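Cytoplasmic Protein STM1381 (Salmonella enterica subsp. enterica serovar Typhimurium, PDB 3SOZ) is of unknown function but belongs to a putative glutamine amidotransferase family and probably has the class I glutamine amidotransferase-like fold. Local coordinates at residues G113-G118 against T237-V242; L203-Y208 against L243-K248; D50-H55 against R60-A65. All coordinates share one frame; numbering follows the deposited sequence.

In the fold
All three contacts pack against the same mixed sheet. Interactions 1 and 2 share helix 235-246, which lies on one face: its middle turns meet the parallel strand 113-117, its last turn the antiparallel strand 200-208. Their centres are about 8 Å apart, and they join where CD1 of Ile246 touches the backbone of Gly113, Leu114 and Leu115. Interaction 3 lies on the opposite face, about 19 Å from interaction 1 centre to centre, at the outer strand 48-53. The first is wholly buried and hydrophobic, the second buried with one partly exposed threonine, the third only partly buried, combining a Met-aromatic pair with exposed chain at its margin.

Interaction 1 of 3, residues G113-G118 against T237-V242; sequences GLLMIG and TFWCNV
Leu115 is the first residue of strand 113-117 to meet helix residues 237-242, and it does so with both branches. CG stands anti to the backbone N (chi1 167°), with CD1 placed 4.0 Å from Val242 CG1 and CD2 4.2 Å from Trp239 CZ3. Two residues on, and so on the same face of the strand, Ile117 brings CD1 to 4.1 Å from Trp239 CZ3, meeting the indole from the opposite direction. Both methyls approach the ring obliquely, around the CZ3 corner of its six-membered part. CE2 of Phe238 lies over the centre of one indole face, while Tyr235 and Phe216 make edge-to-face contacts with the ring, and Leu38 and Leu42 of helix 36-42 also touch it. The helix segment runs at 142° to the strand, their axes 11.4 Å apart at closest approach, as a helix layered on a central sheet in an alpha/beta fold. Strands 73-77 and 211-216 flank the strand in parallel and add Val75 and Cys214 to the same layer. With aliphatic branches meeting only carbon here, the contact between these two segments rests on shape and exclusion of water, and no directional bond sets its register.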
loop_
_atom_site.group_PDB
_atom_site.type_symbol
_atom_site.label_atom_id
_atom_site.label_comp_id
_atom_site.label_asym_id
_atom_site.label_seq_id
_atom_site.Cartn_x
_atom_site.Cartn_y
_atom_site.Cartn_z
ATOM N N GLY A 113 -7.263 -30.955 -0.130
ATOM C CA GLY A 113 -8.003 -29.789 0.429
ATOM C C GLY A 113 -7.153 -28.601 0.953
ATOM O O GLY A 113 -6.063 -28.787 1.532
ATOM N N LEU A 114 -7.667 -27.393 0.728
ATOM C CA LEU A 114 -7.076 -26.138 1.219
ATOM C C LEU A 114 -7.992 -25.351 2.135
ATOM O O LEU A 114 -9.179 -25.076 1.793
ATOM C CB LEU A 114 -6.779 -25.210 0.051
ATOM C CG LEU A 114 -6.069 -23.894 0.376
ATOM C CD1 LEU A 114 -4.703 -24.176 1.032
ATOM C CD2 LEU A 114 -5.884 -23.087 -0.902
ATOM N N LEU A 115 -7.436 -24.925 3.260
ATOM C CA LEU A 115 -8.106 -23.887 4.050
ATOM C C LEU A 115 -7.237 -22.633 4.241
ATOM O O LEU A 115 -6.079 -22.720 4.646
ATOM C CB LEU A 115 -8.583 -24.440 5.407
ATOM C CG LEU A 115 -9.024 -23.419 6.465
ATOM C CD1 LEU A 115 -10.418 -22.894 6.133
ATOM C CD2 LEU A 115 -8.989 -24.020 7.876
HETATM N N MSE A 116 -7.804 -21.474 3.937
HETATM C CA MSE A 116 -7.186 -20.216 4.306
HETATM C C MSE A 116 -8.000 -19.512 5.382
HETATM O O MSE A 116 -9.207 -19.271 5.214
HETATM C CB MSE A 116 -6.968 -19.293 3.097
HETATM C CG MSE A 116 -6.266 -17.937 3.457
HETATM SE SE MSE A 116 -5.635 -16.882 1.896
HETATM C CE MSE A 116 -3.887 -17.696 1.815
ATOM N N ILE A 117 -7.316 -19.192 6.480
ATOM C CA ILE A 117 -7.888 -18.420 7.583
ATOM C C ILE A 117 -7.431 -16.975 7.484
ATOM O O ILE A 117 -6.236 -16.697 7.321
ATOM C CB ILE A 117 -7.455 -18.991 8.928
ATOM C CG1 ILE A 117 -7.756 -20.494 8.942
ATOM C CG2 ILE A 117 -8.121 -18.209 10.078
ATOM C CD1 ILE A 117 -7.096 -21.271 10.067
ATOM N N GLY A 118 -8.380 -16.052 7.584
ATOM C CA GLY A 118 -8.068 -14.612 7.459
ATOM C C GLY A 118 -7.213 -14.017 8.556
ATOM O O GLY A 118 -6.802 -14.700 9.493
ATOM N N THR A 237 -14.588 -28.226 17.857
ATOM C CA THR A 237 -15.395 -28.961 16.910
ATOM C C THR A 237 -15.580 -28.165 15.617
ATOM O O THR A 237 -15.642 -28.734 14.519
ATOM C CB THR A 237 -16.777 -29.299 17.539
ATOM O OG1 THR A 237 -16.570 -30.140 18.682
ATOM C CG2 THR A 237 -17.688 -30.008 16.537
ATOM N N PHE A 238 -15.682 -26.852 15.733
ATOM C CA PHE A 238 -15.945 -26.098 14.542
ATOM C C PHE A 238 -14.810 -26.262 13.532
ATOM O O PHE A 238 -15.065 -26.355 12.336
ATOM C CB PHE A 238 -16.163 -24.628 14.848
ATOM C CG PHE A 238 -15.992 -23.751 13.664
ATOM C CD1 PHE A 238 -17.026 -23.595 12.751
ATOM C CD2 PHE A 238 -14.786 -23.085 13.447
ATOM C CE1 PHE A 238 -16.880 -22.779 11.642
ATOM C CE2 PHE A 238 -14.623 -22.268 12.327
ATOM C CZ PHE A 238 -15.673 -22.106 11.426
ATOM N N TRP A 239 -13.567 -26.278 14.011
ATOM C CA TRP A 239 -12.424 -26.358 13.102
ATOM C C TRP A 239 -12.240 -27.789 12.619
ATOM O O TRP A 239 -12.063 -28.033 11.424
ATOM C CB TRP A 239 -11.149 -25.804 13.747
ATOM C CG TRP A 239 -11.197 -24.307 13.984
ATOM C CD1 TRP A 239 -11.281 -23.660 15.186
ATOM C CD2 TRP A 239 -11.167 -23.278 12.984
ATOM N NE1 TRP A 239 -11.320 -22.302 14.998
ATOM C CE2 TRP A 239 -11.246 -22.040 13.655
ATOM C CE3 TRP A 239 -11.079 -23.284 11.591
ATOM C CZ2 TRP A 239 -11.227 -20.822 12.976
ATOM C CZ3 TRP A 239 -11.068 -22.076 10.917
ATOM C CH2 TRP A 239 -11.149 -20.860 11.609
ATOM N N CYS A 240 -12.319 -28.743 13.538
ATOM C CA CYS A 240 -12.339 -30.130 13.155
ATOM C C CYS A 240 -13.353 -30.378 12.025
ATOM O O CYS A 240 -12.999 -30.956 10.996
ATOM C CB CYS A 240 -12.591 -31.002 14.375
ATOM S SG CYS A 240 -11.148 -31.038 15.532
ATOM N N ASN A 241 -14.582 -29.906 12.172
ATOM C CA ASN A 241 -15.548 -30.065 11.097
ATOM C C ASN A 241 -15.108 -29.413 9.808
ATOM O O ASN A 241 -15.398 -29.937 8.736
ATOM C CB ASN A 241 -16.899 -29.465 11.452
ATOM C CG ASN A 241 -17.812 -30.425 12.223
ATOM O OD1 ASN A 241 -17.405 -31.113 13.154
ATOM N ND2 ASN A 241 -19.087 -30.419 11.847
ATOM N N VAL A 242 -14.447 -28.258 9.888
ATOM C CA VAL A 242 -14.045 -27.532 8.686
ATOM C C VAL A 242 -13.048 -28.396 7.911
ATOM O O VAL A 242 -13.094 -28.517 6.674
ATOM C CB VAL A 242 -13.371 -26.172 9.034
ATOM C CG1 VAL A 242 -13.075 -25.364 7.753
ATOM C CG2 VAL A 242 -14.254 -25.361 9.938
#

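Interaction 2 of 3, residues L203-Y208 against L243-K248; sequences LVMGTY and LHTIKK
Met205, a selenomethionine, turns at its second torsion (chi2 80°) and then runs out extended, which carries its terminal methyl CE from the strand to the last turn of helix 235-246. On the helix, the threonine torsion divides the two branches of Thr245: CG2, anti to the backbone N (chi1 -47°, measured to OG1), faces the methionine, while OG1 stays beside the backbone N and hydrogen-bonds to Asn241 O one turn earlier. Met205 CE thus touches Thr245 CG2 at 3.7 Å and Ile246 CG2 at 3.5 Å, ending against two successive helix residues, with the methionine chain crossing both side chains at a slant. Strand 200-208 lies beyond the parallel strands of the sheet, antiparallel to both 192-197 and 211-216, and here the C-terminal helix extends its cover from the parallel strands to this antiparallel part. Cys214, Gln192 and Leu194 on those flanking strands also touch Met205. Ile246 reaches further with its other branch, whose CD1 packs on the backbone of Gly113 and Leu114, and its side chain also touches Lys212.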
loop_
_atom_site.group_PDB
_atom_site.type_symbol
_atom_site.label_atom_id
_atom_site.label_comp_id
_atom_site.label_asym_id
_atom_site.label_seq_id
_atom_site.Cartn_x
_atom_site.Cartn_y
_atom_site.Cartn_z
ATOM N N LEU A 203 -17.767 -17.648 5.860
ATOM C CA LEU A 203 -17.369 -19.041 5.661
ATOM C C LEU A 203 -17.795 -19.369 4.270
ATOM O O LEU A 203 -18.975 -19.364 3.966
ATOM C CB LEU A 203 -18.097 -19.968 6.615
ATOM C CG LEU A 203 -17.232 -20.993 7.334
ATOM C CD1 LEU A 203 -18.084 -22.142 7.825
ATOM C CD2 LEU A 203 -16.100 -21.490 6.445
ATOM N N VAL A 204 -16.830 -19.574 3.394
ATOM C CA VAL A 204 -17.143 -19.855 2.019
ATOM C C VAL A 204 -16.517 -21.169 1.644
ATOM O O VAL A 204 -15.327 -21.436 1.915
ATOM C CB VAL A 204 -16.708 -18.723 1.094
ATOM C CG1 VAL A 204 -17.025 -19.041 -0.340
ATOM C CG2 VAL A 204 -17.409 -17.480 1.493
HETATM N N MSE A 205 -17.365 -21.996 1.040
HETATM C CA MSE A 205 -16.973 -23.297 0.552
HETATM C C MSE A 205 -16.932 -23.317 -0.949
HETATM O O MSE A 205 -17.698 -22.622 -1.631
HETATM C CB MSE A 205 -17.963 -24.325 1.020
HETATM C CG MSE A 205 -17.290 -25.520 1.499
HETATM SE SE MSE A 205 -16.730 -25.077 3.272
HETATM C CE MSE A 205 -15.339 -26.458 3.405
ATOM N N GLY A 206 -16.041 -24.128 -1.479
ATOM C CA GLY A 206 -15.894 -24.197 -2.933
ATOM C C GLY A 206 -15.107 -25.421 -3.315
ATOM O O GLY A 206 -14.789 -26.234 -2.451
ATOM N N THR A 207 -14.785 -25.540 -4.598
ATOM C CA THR A 207 -14.050 -26.705 -5.111
ATOM C C THR A 207 -13.063 -26.210 -6.171
ATOM O O THR A 207 -13.374 -25.253 -6.912
ATOM C CB THR A 207 -14.992 -27.786 -5.811
ATOM O OG1 THR A 207 -15.624 -27.200 -6.974
ATOM C CG2 THR A 207 -16.036 -28.367 -4.832
ATOM N N TYR A 208 -11.909 -26.873 -6.267
ATOM C CA TYR A 208 -10.958 -26.548 -7.309
ATOM C C TYR A 208 -10.506 -27.828 -8.059
ATOM O O TYR A 208 -9.654 -28.611 -7.576
ATOM C CB TYR A 208 -9.802 -25.686 -6.752
ATOM C CG TYR A 208 -8.791 -25.249 -7.798
ATOM C CD1 TYR A 208 -9.137 -24.349 -8.824
ATOM C CD2 TYR A 208 -7.482 -25.719 -7.749
ATOM C CE1 TYR A 208 -8.189 -23.949 -9.786
ATOM C CE2 TYR A 208 -6.540 -25.331 -8.696
ATOM C CZ TYR A 208 -6.895 -24.453 -9.706
ATOM O OH TYR A 208 -5.913 -24.097 -10.627
ATOM N N LEU A 243 -12.139 -28.975 8.677
ATOM C CA LEU A 243 -11.096 -29.819 8.157
ATOM C C LEU A 243 -11.679 -31.106 7.579
ATOM O O LEU A 243 -11.542 -31.355 6.393
ATOM C CB LEU A 243 -10.077 -30.089 9.259
ATOM C CG LEU A 243 -8.764 -29.291 9.220
ATOM C CD1 LEU A 243 -8.843 -27.992 8.419
ATOM C CD2 LEU A 243 -8.326 -29.017 10.625
ATOM N N HIS A 244 -12.362 -31.906 8.394
ATOM C CA HIS A 244 -13.088 -33.056 7.846
ATOM C C HIS A 244 -13.880 -32.692 6.573
ATOM O O HIS A 244 -13.810 -33.409 5.592
ATOM C CB HIS A 244 -13.952 -33.773 8.902
ATOM C CG HIS A 244 -13.153 -34.486 9.959
ATOM N ND1 HIS A 244 -13.385 -34.325 11.313
ATOM C CD2 HIS A 244 -12.118 -35.359 9.860
ATOM C CE1 HIS A 244 -12.538 -35.073 12.000
ATOM N NE2 HIS A 244 -11.757 -35.711 11.142
ATOM N N THR A 245 -14.569 -31.565 6.551
ATOM C CA THR A 245 -15.284 -31.166 5.336
ATOM C C THR A 245 -14.397 -31.083 4.078
ATOM O O THR A 245 -14.852 -31.421 2.979
ATOM C CB THR A 245 -16.018 -29.854 5.538
ATOM O OG1 THR A 245 -16.732 -29.928 6.769
ATOM C CG2 THR A 245 -16.987 -29.572 4.412
ATOM N N ILE A 246 -13.144 -30.648 4.230
ATOM C CA ILE A 246 -12.223 -30.583 3.078
ATOM C C ILE A 246 -11.271 -31.783 2.907
ATOM O O ILE A 246 -10.437 -31.762 1.998
ATOM C CB ILE A 246 -11.376 -29.261 3.013
ATOM C CG1 ILE A 246 -10.522 -29.086 4.259
ATOM C CG2 ILE A 246 -12.240 -28.058 2.753
ATOM C CD1 ILE A 246 -9.366 -28.167 4.027
ATOM N N LYS A 247 -11.386 -32.808 3.757
ATOM C CA LYS A 247 -10.565 -34.028 3.614
ATOM C C LYS A 247 -10.601 -34.578 2.180
ATOM O O LYS A 247 -11.680 -34.735 1.583
ATOM C CB LYS A 247 -10.966 -35.121 4.614
ATOM C CG LYS A 247 -9.935 -36.230 4.758
ATOM C CD LYS A 247 -10.551 -37.483 5.348
ATOM C CE LYS A 247 -9.501 -38.575 5.589
ATOM N NZ LYS A 247 -10.062 -39.744 6.348
ATOM N N LYS A 248 -9.410 -34.863 1.648
ATOM C CA LYS A 248 -9.240 -35.146 0.210
ATOM C C LYS A 248 -9.875 -36.473 -0.317
ATOM O O LYS A 248 -9.258 -37.553 -0.406
ATOM C CB LYS A 248 -7.772 -34.949 -0.241
ATOM C CG LYS A 248 -6.771 -36.059 0.074
ATOM C CD LYS A 248 -5.740 -36.166 -1.082
ATOM C CE LYS A 248 -4.409 -36.769 -0.630
ATOM N NZ LYS A 248 -3.291 -36.133 -1.397
ATOM O OXT LYS A 248 -11.066 -36.471 -0.681
#

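Interaction 3 of 3, residues D50-H55 against R60-A65; sequences DYMPAH and RFPQTA
A Met-aromatic contact between Met52 and Phe61 lies at the start of the beta-alpha-beta crossover that leads from strand 48-53 to the parallel strand 73-77, with strand 5-10 lying between the two. Met52, modelled as selenomethionine, leaves the strand with CG anti to the backbone N (chi1 173°), stays extended as far as SE and bends at the last torsion (chi3 75°). This bend swings Met52 CE up to the rim of the phenyl ring, 3.3 Å from Phe61 CE1 and 3.5 Å from Phe61 CD1, close to the plane of the ring. The selenium comes in by the edge as well: Met52 SE lies 5.2 Å from the centroid of the Phe61 ring and 75° off its normal. The two side chains cross at about a right angle. One face of the same ring carries CG of Pro62, 4.0 Å above the plane of the Phe61 ring and over its centre, and Pro62 CD is also 4.5 Å from Met52 SE. Ala100 and Ile104 of helix 100-109 touch Phe61 too, while Leu7 and Ile9 of strand 5-10 touch Met52, so the pair sits between sheet and helix. Nearer the solvent, His55 is the N-cap of the single-turn helix 56-59 and Arg60 the first residue to leave it. His55 O accepts a hydrogen bond from Thr59 OG1, and Arg60 N stays 4.4 Å from His55 O, too long for a bond. The inner part of the contact is therefore apolar: the methyl meets the rim of the ring through dispersion, the polarisable selenium perhaps adding a weak attraction to the ring hydrogens, while the exposed His55 and Arg60, which bracket helix 56-59, form the margin.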
loop_
_atom_site.group_PDB
_atom_site.type_symbol
_atom_site.label_atom_id
_atom_site.label_comp_id
_atom_site.label_asym_id
_atom_site.label_seq_id
_atom_site.Cartn_x
_atom_site.Cartn_y
_atom_site.Cartn_z
ATOM N N ASP A 50 1.318 -31.721 11.133
ATOM C CA ASP A 50 2.630 -31.111 10.893
ATOM C C ASP A 50 2.474 -29.562 10.929
ATOM O O ASP A 50 1.685 -28.987 10.155
ATOM C CB ASP A 50 3.185 -31.580 9.539
ATOM C CG ASP A 50 3.601 -33.064 9.535
ATOM O OD1 ASP A 50 3.772 -33.657 10.639
ATOM O OD2 ASP A 50 3.785 -33.637 8.419
ATOM N N TYR A 51 3.175 -28.912 11.864
ATOM C CA TYR A 51 3.196 -27.454 11.946
ATOM C C TYR A 51 4.354 -26.977 11.122
ATOM O O TYR A 51 5.487 -27.344 11.369
ATOM C CB TYR A 51 3.376 -26.950 13.391
ATOM C CG TYR A 51 3.352 -25.418 13.551
ATOM C CD1 TYR A 51 2.550 -24.632 12.734
ATOM C CD2 TYR A 51 4.111 -24.772 14.543
ATOM C CE1 TYR A 51 2.503 -23.253 12.860
ATOM C CE2 TYR A 51 4.076 -23.356 14.684
ATOM C CZ TYR A 51 3.260 -22.617 13.823
ATOM O OH TYR A 51 3.150 -21.252 13.906
HETATM N N MSE A 52 4.084 -26.156 10.127
HETATM C CA MSE A 52 5.193 -25.598 9.374
HETATM C C MSE A 52 5.256 -24.074 9.548
HETATM O O MSE A 52 4.503 -23.338 8.904
HETATM C CB MSE A 52 5.123 -26.022 7.916
HETATM C CG MSE A 52 6.134 -25.342 7.100
HETATM SE SE MSE A 52 6.338 -25.991 5.293
HETATM C CE MSE A 52 4.781 -25.245 4.507
ATOM N N PRO A 53 6.162 -23.600 10.429
ATOM C CA PRO A 53 6.340 -22.156 10.560
ATOM C C PRO A 53 6.761 -21.538 9.230
ATOM O O PRO A 53 7.351 -22.226 8.384
ATOM C CB PRO A 53 7.441 -22.006 11.625
ATOM C CG PRO A 53 8.058 -23.315 11.783
ATOM C CD PRO A 53 7.117 -24.360 11.254
ATOM N N ALA A 54 6.410 -20.275 9.009
ATOM C CA ALA A 54 7.046 -19.509 7.932
ATOM C C ALA A 54 8.477 -19.514 8.416
ATOM O O ALA A 54 8.707 -19.637 9.619
ATOM C CB ALA A 54 6.482 -18.112 7.871
ATOM N N HIS A 55 9.452 -19.444 7.542
ATOM C CA HIS A 55 10.817 -19.841 7.969
ATOM C C HIS A 55 11.091 -21.243 7.528
ATOM O O HIS A 55 12.042 -21.465 6.776
ATOM C CB HIS A 55 11.134 -19.782 9.473
ATOM C CG HIS A 55 12.535 -20.249 9.788
ATOM N ND1 HIS A 55 13.634 -19.916 9.001
ATOM C CD2 HIS A 55 13.022 -21.029 10.793
ATOM C CE1 HIS A 55 14.725 -20.474 9.503
ATOM N NE2 HIS A 55 14.385 -21.151 10.594
ATOM N N ARG A 60 13.076 -24.399 3.686
ATOM C CA ARG A 60 12.923 -25.831 3.315
ATOM C C ARG A 60 11.577 -26.157 2.656
ATOM O O ARG A 60 11.012 -27.223 2.913
ATOM C CB ARG A 60 12.982 -26.746 4.559
ATOM C CG ARG A 60 14.291 -26.921 5.350
ATOM C CD ARG A 60 14.002 -27.950 6.496
ATOM N NE ARG A 60 14.962 -28.019 7.627
ATOM C CZ ARG A 60 15.596 -29.134 8.055
ATOM N NH1 ARG A 60 15.413 -30.319 7.446
ATOM N NH2 ARG A 60 16.431 -29.078 9.100
ATOM N N PHE A 61 11.020 -25.270 1.837
ATOM C CA PHE A 61 9.667 -25.552 1.319
ATOM C C PHE A 61 9.628 -26.634 0.232
ATOM O O PHE A 61 10.312 -26.488 -0.772
ATOM C CB PHE A 61 8.926 -24.309 0.818
ATOM C CG PHE A 61 7.480 -24.585 0.513
ATOM C CD1 PHE A 61 6.553 -24.732 1.538
ATOM C CD2 PHE A 61 7.053 -24.755 -0.779
ATOM C CE1 PHE A 61 5.222 -25.031 1.267
ATOM C CE2 PHE A 61 5.691 -25.041 -1.069
ATOM C CZ PHE A 61 4.788 -25.185 -0.042
ATOM N N PRO A 62 8.806 -27.697 0.427
ATOM C CA PRO A 62 8.602 -28.794 -0.529
ATOM C C PRO A 62 8.603 -28.311 -1.967
ATOM O O PRO A 62 7.918 -27.351 -2.290
ATOM C CB PRO A 62 7.217 -29.341 -0.159
ATOM C CG PRO A 62 6.889 -28.761 1.228
ATOM C CD PRO A 62 8.102 -27.983 1.693
ATOM N N GLN A 63 9.383 -28.964 -2.821
ATOM C CA GLN A 63 9.482 -28.524 -4.196
ATOM C C GLN A 63 8.932 -29.544 -5.203
ATOM O O GLN A 63 8.961 -29.313 -6.413
ATOM C CB GLN A 63 10.927 -28.143 -4.527
ATOM C CG GLN A 63 11.506 -26.956 -3.732
ATOM C CD GLN A 63 13.001 -26.750 -3.998
ATOM O OE1 GLN A 63 13.727 -27.698 -4.313
ATOM N NE2 GLN A 63 13.462 -25.509 -3.864
ATOM N N THR A 64 8.404 -30.660 -4.713
ATOM C CA THR A 64 7.791 -31.645 -5.622
ATOM C C THR A 64 6.368 -32.008 -5.208
ATOM O O THR A 64 6.018 -31.924 -4.025
ATOM C CB THR A 64 8.679 -32.932 -5.849
ATOM O OG1 THR A 64 8.861 -33.659 -4.622
ATOM C CG2 THR A 64 10.055 -32.567 -6.461
ATOM N N ALA A 65 5.562 -32.398 -6.196
ATOM C CA ALA A 65 4.166 -32.787 -5.974
ATOM C C ALA A 65 4.030 -33.972 -5.009
ATOM O O ALA A 65 3.138 -34.001 -4.148
ATOM C CB ALA A 65 3.473 -33.090 -7.313
#